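Local atomic coordinates of beta-glucosidase (Pseudoalteromonas sp., PDB entry 3F95), a protein that probably hydrolyses beta-glucosidic bonds as a whole enzyme, an exo-1,3/1,4-beta-glucanase, of which this chain is the extra C-terminal beta-sandwich domain. Residues Val50-Gln55 with Lys129-Leu134. Residues are numbered along the deposited sequence; the frame is centred on the assembly and turned at random.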
ATOM      1  N   VAL A  50       2.420  -0.327 -14.192  1.00 13.83           N
ATOM      2  CA  VAL A  50       2.808  -1.678 -14.608  1.00 14.31           C
ATOM      3  C   VAL A  50       1.514  -2.423 -15.026  1.00 14.72           C
ATOM      4  O   VAL A  50       0.391  -1.993 -14.707  1.00 14.79           O
ATOM      5  CB  VAL A  50       3.536  -2.452 -13.477  1.00 13.71           C
ATOM      6  CG1 VAL A  50       4.846  -1.787 -13.067  1.00 13.96           C
ATOM      7  CG2 VAL A  50       2.650  -2.654 -12.267  1.00 16.90           C
ATOM      8  N   ASN A  51       1.681  -3.540 -15.716  1.00 15.75           N
ATOM      9  CA  ASN A  51       0.529  -4.259 -16.262  1.00 17.47           C
ATOM     10  C   ASN A  51       0.391  -5.597 -15.561  1.00 18.59           C
ATOM     11  O   ASN A  51       1.328  -6.412 -15.551  1.00 19.71           O
ATOM     12  CB  ASN A  51       0.690  -4.438 -17.777  1.00 17.88           C
ATOM     13  CG  ASN A  51       1.136  -3.159 -18.485  1.00 19.11           C
ATOM     14  OD1 ASN A  51       0.612  -2.061 -18.244  1.00 17.31           O
ATOM     15  ND2 ASN A  51       2.135  -3.299 -19.354  1.00 23.41           N
ATOM     16  N   LEU A  52      -0.744  -5.811 -14.917  1.00 18.50           N
ATOM     17  CA  LEU A  52      -0.998  -7.085 -14.284  1.00 19.17           C
ATOM     18  C   LEU A  52      -2.073  -7.858 -15.060  1.00 19.51           C
ATOM     19  O   LEU A  52      -1.762  -8.842 -15.714  1.00 19.57           O
ATOM     20  CB  LEU A  52      -1.375  -6.891 -12.831  1.00 18.79           C
ATOM     21  CG  LEU A  52      -1.697  -8.152 -12.013  1.00 22.39           C
ATOM     22  CD1 LEU A  52      -0.593  -9.220 -12.174  1.00 22.24           C
ATOM     23  CD2 LEU A  52      -1.877  -7.786 -10.565  1.00 21.14           C
ATOM     24  N   SER A  53      -3.321  -7.410 -14.969  1.00 19.53           N
ATOM     25  CA  SER A  53      -4.424  -8.047 -15.687  1.00 20.27           C
ATOM     26  C   SER A  53      -4.805  -7.247 -16.925  1.00 20.21           C
ATOM     27  O   SER A  53      -5.381  -7.799 -17.869  1.00 19.69           O
ATOM     28  CB  SER A  53      -5.634  -8.213 -14.763  1.00 20.59           C
ATOM     29  OG  SER A  53      -5.374  -9.172 -13.752  1.00 23.99           O
ATOM     30  N   TYR A  54      -4.463  -5.951 -16.923  1.00 19.30           N
ATOM     31  CA  TYR A  54      -4.798  -5.003 -18.003  1.00 20.00           C
ATOM     32  C   TYR A  54      -3.601  -4.083 -18.198  1.00 20.30           C
ATOM     33  O   TYR A  54      -2.652  -4.136 -17.384  1.00 22.28           O
ATOM     34  CB  TYR A  54      -6.052  -4.157 -17.638  1.00 19.34           C
ATOM     35  CG  TYR A  54      -7.224  -4.996 -17.245  1.00 20.51           C
ATOM     36  CD1 TYR A  54      -8.126  -5.463 -18.210  1.00 20.67           C
ATOM     37  CD2 TYR A  54      -7.425  -5.362 -15.907  1.00 21.17           C
ATOM     38  CE1 TYR A  54      -9.190  -6.285 -17.846  1.00 21.45           C
ATOM     39  CE2 TYR A  54      -8.471  -6.160 -15.537  1.00 21.28           C
ATOM     40  CZ  TYR A  54      -9.357  -6.625 -16.510  1.00 20.95           C
ATOM     41  OH  TYR A  54     -10.398  -7.408 -16.107  1.00 21.63           O
ATOM     42  N   GLN A  55      -3.600  -3.264 -19.252  1.00 20.19           N
ATOM     43  CA  GLN A  55      -2.588  -2.201 -19.370  0.50 20.24           C
ATOM     44  C   GLN A  55      -2.772  -1.232 -18.196  1.00 19.86           C
ATOM     45  O   GLN A  55      -3.881  -0.789 -17.913  1.00 19.46           O
ATOM     46  CB  GLN A  55      -2.542  -1.460 -20.749  0.50 20.62           C
ATOM     47  CG  GLN A  55      -3.770  -1.537 -21.726  0.50 22.23           C
ATOM     48  CD  GLN A  55      -3.742  -0.512 -22.902  0.50 21.42           C
ATOM     49  OE1 GLN A  55      -4.799  -0.098 -23.424  0.50 19.49           O
ATOM     50  NE2 GLN A  55      -2.538  -0.118 -23.325  0.50 23.64           N
ATOM     51  N   LYS A 129       9.649 -13.008  -6.001  1.00 17.19           N
ATOM     52  CA  LYS A 129       9.492 -11.796  -6.826  1.00 17.82           C
ATOM     53  C   LYS A 129       8.306 -11.907  -7.787  1.00 17.73           C
ATOM     54  O   LYS A 129       8.290 -11.279  -8.849  1.00 18.04           O
ATOM     55  CB  LYS A 129      10.786 -11.468  -7.595  1.00 17.08           C
ATOM     56  CG  LYS A 129      11.998 -11.259  -6.690  1.00 17.15           C
ATOM     57  CD  LYS A 129      13.236 -10.882  -7.479  1.00 19.21           C
ATOM     58  CE  LYS A 129      14.426 -10.642  -6.559  1.00 19.69           C
ATOM     59  NZ  LYS A 129      14.885 -11.922  -5.927  1.00 23.41           N
ATOM     60  N   SER A 130       7.314 -12.705  -7.403  1.00 18.10           N
ATOM     61  CA  SER A 130       6.088 -12.862  -8.163  1.00 17.84           C
ATOM     62  C   SER A 130       4.979 -12.080  -7.481  1.00 16.89           C
ATOM     63  O   SER A 130       5.107 -11.700  -6.323  1.00 15.26           O
ATOM     64  CB  SER A 130       5.665 -14.337  -8.233  1.00 19.10           C
ATOM     65  OG  SER A 130       6.733 -15.151  -8.675  1.00 21.83           O
ATOM     66  N   TRP A 131       3.887 -11.868  -8.203  1.00 15.97           N
ATOM     67  CA  TRP A 131       2.691 -11.269  -7.618  1.00 16.21           C
ATOM     68  C   TRP A 131       2.070 -12.225  -6.617  1.00 16.39           C
ATOM     69  O   TRP A 131       2.066 -13.464  -6.860  1.00 16.11           O
ATOM     70  CB  TRP A 131       1.648 -10.945  -8.685  1.00 16.05           C
ATOM     71  CG  TRP A 131       1.988  -9.745  -9.509  1.00 15.45           C
ATOM     72  CD1 TRP A 131       2.597  -9.726 -10.736  1.00 17.65           C
ATOM     73  CD2 TRP A 131       1.713  -8.375  -9.164  1.00 16.99           C
ATOM     74  NE1 TRP A 131       2.727  -8.409 -11.181  1.00 17.60           N
ATOM     75  CE2 TRP A 131       2.186  -7.567 -10.237  1.00 17.50           C
ATOM     76  CE3 TRP A 131       1.116  -7.754  -8.049  1.00 16.42           C
ATOM     77  CZ2 TRP A 131       2.066  -6.153 -10.234  1.00 17.27           C
ATOM     78  CZ3 TRP A 131       1.008  -6.336  -8.042  1.00 16.77           C
ATOM     79  CH2 TRP A 131       1.483  -5.565  -9.129  1.00 15.26           C
ATOM     80  N   HIS A 132       1.573 -11.672  -5.506  1.00 15.93           N
ATOM     81  CA  HIS A 132       0.758 -12.393  -4.510  1.00 16.11           C
ATOM     82  C   HIS A 132      -0.396 -11.527  -4.036  1.00 16.65           C
ATOM     83  O   HIS A 132      -0.261 -10.300  -3.912  1.00 16.14           O
ATOM     84  CB  HIS A 132       1.579 -12.806  -3.296  1.00 16.21           C
ATOM     85  CG  HIS A 132       2.775 -13.622  -3.667  1.00 18.47           C
ATOM     86  ND1 HIS A 132       2.688 -14.967  -3.956  1.00 19.59           N
ATOM     87  CD2 HIS A 132       4.065 -13.273  -3.870  1.00 17.09           C
ATOM     88  CE1 HIS A 132       3.884 -15.416  -4.300  1.00 17.99           C
ATOM     89  NE2 HIS A 132       4.738 -14.408  -4.260  1.00 20.07           N
ATOM     90  N   THR A 133      -1.534 -12.157  -3.786  1.00 15.62           N
ATOM     91  CA  THR A 133      -2.659 -11.462  -3.202  1.00 16.42           C
ATOM     92  C   THR A 133      -2.548 -11.562  -1.678  1.00 16.03           C
ATOM     93  O   THR A 133      -2.550 -12.661  -1.106  1.00 16.50           O
ATOM     94  CB  THR A 133      -3.998 -12.058  -3.671  1.00 16.02           C
ATOM     95  OG1 THR A 133      -4.021 -12.057  -5.094  1.00 17.73           O
ATOM     96  CG2 THR A 133      -5.150 -11.223  -3.156  1.00 18.00           C
ATOM     97  N   LEU A 134      -2.429 -10.405  -1.031  1.00 15.60           N
ATOM     98  CA  LEU A 134      -2.248 -10.339   0.421  1.00 15.93           C
ATOM     99  C   LEU A 134      -3.538  -9.841   1.075  1.00 17.16           C
ATOM    100  O   LEU A 134      -4.111  -8.817   0.641  1.00 17.22           O
ATOM    101  CB  LEU A 134      -1.078  -9.394   0.756  1.00 15.74           C
ATOM    102  CG  LEU A 134       0.298  -9.694   0.149  1.00 18.02           C
ATOM    103  CD1 LEU A 134       1.317  -8.617   0.586  1.00 18.11           C
ATOM    104  CD2 LEU A 134       0.779 -11.122   0.589  1.00 16.25           C
TER
HETATM  105  O   HOH W   1       3.305  -7.459 -14.034  1.00 32.25           O
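Leu52 lays one methyl over a face of the Trp131 indole: CD1 stands 3.5 Å from the centroid of the five-membered ring and only 9° off its normal, a CH-pi contact. The other methyl covers the six-membered ring, CD2 lying 3.9 Å from Trp131 CE3, so the isopropyl fork spans both rings. With CG anti to the backbone N (chi1 179°), the leucine branch extends out of its loop to meet a tryptophan side chain coming from the opposite direction. Val50 takes the edge instead, its CG2 4.1 Å from Trp131 CZ2. No direct hydrogen bond crosses the contact; a water in the plane of the indole accepts from Trp131 NE1 at 3.1 Å and donates to Asn51 O at 2.7 Å, linking the pyrrole side of the ring to the loop backbone. Cut back to an alanine, Trp131 would no longer support either Leu52 methyl or donate to the water, and the leucine would probably turn more freely beside a gap. Behind this first shell, Asp57 holds the loop turn, taking the backbone N-H groups of Leu52 and Ser53 on its two carboxylate oxygens. On one sheet of the domain's galactose-binding-like beta-sandwich, this surface contact joins the loop between strands 45-50 and 58-63 to the lead-in to strand 132-137 across strands 161-171 and 87-94, with Trp131 packing on Ala164, Ala166 and Arg93.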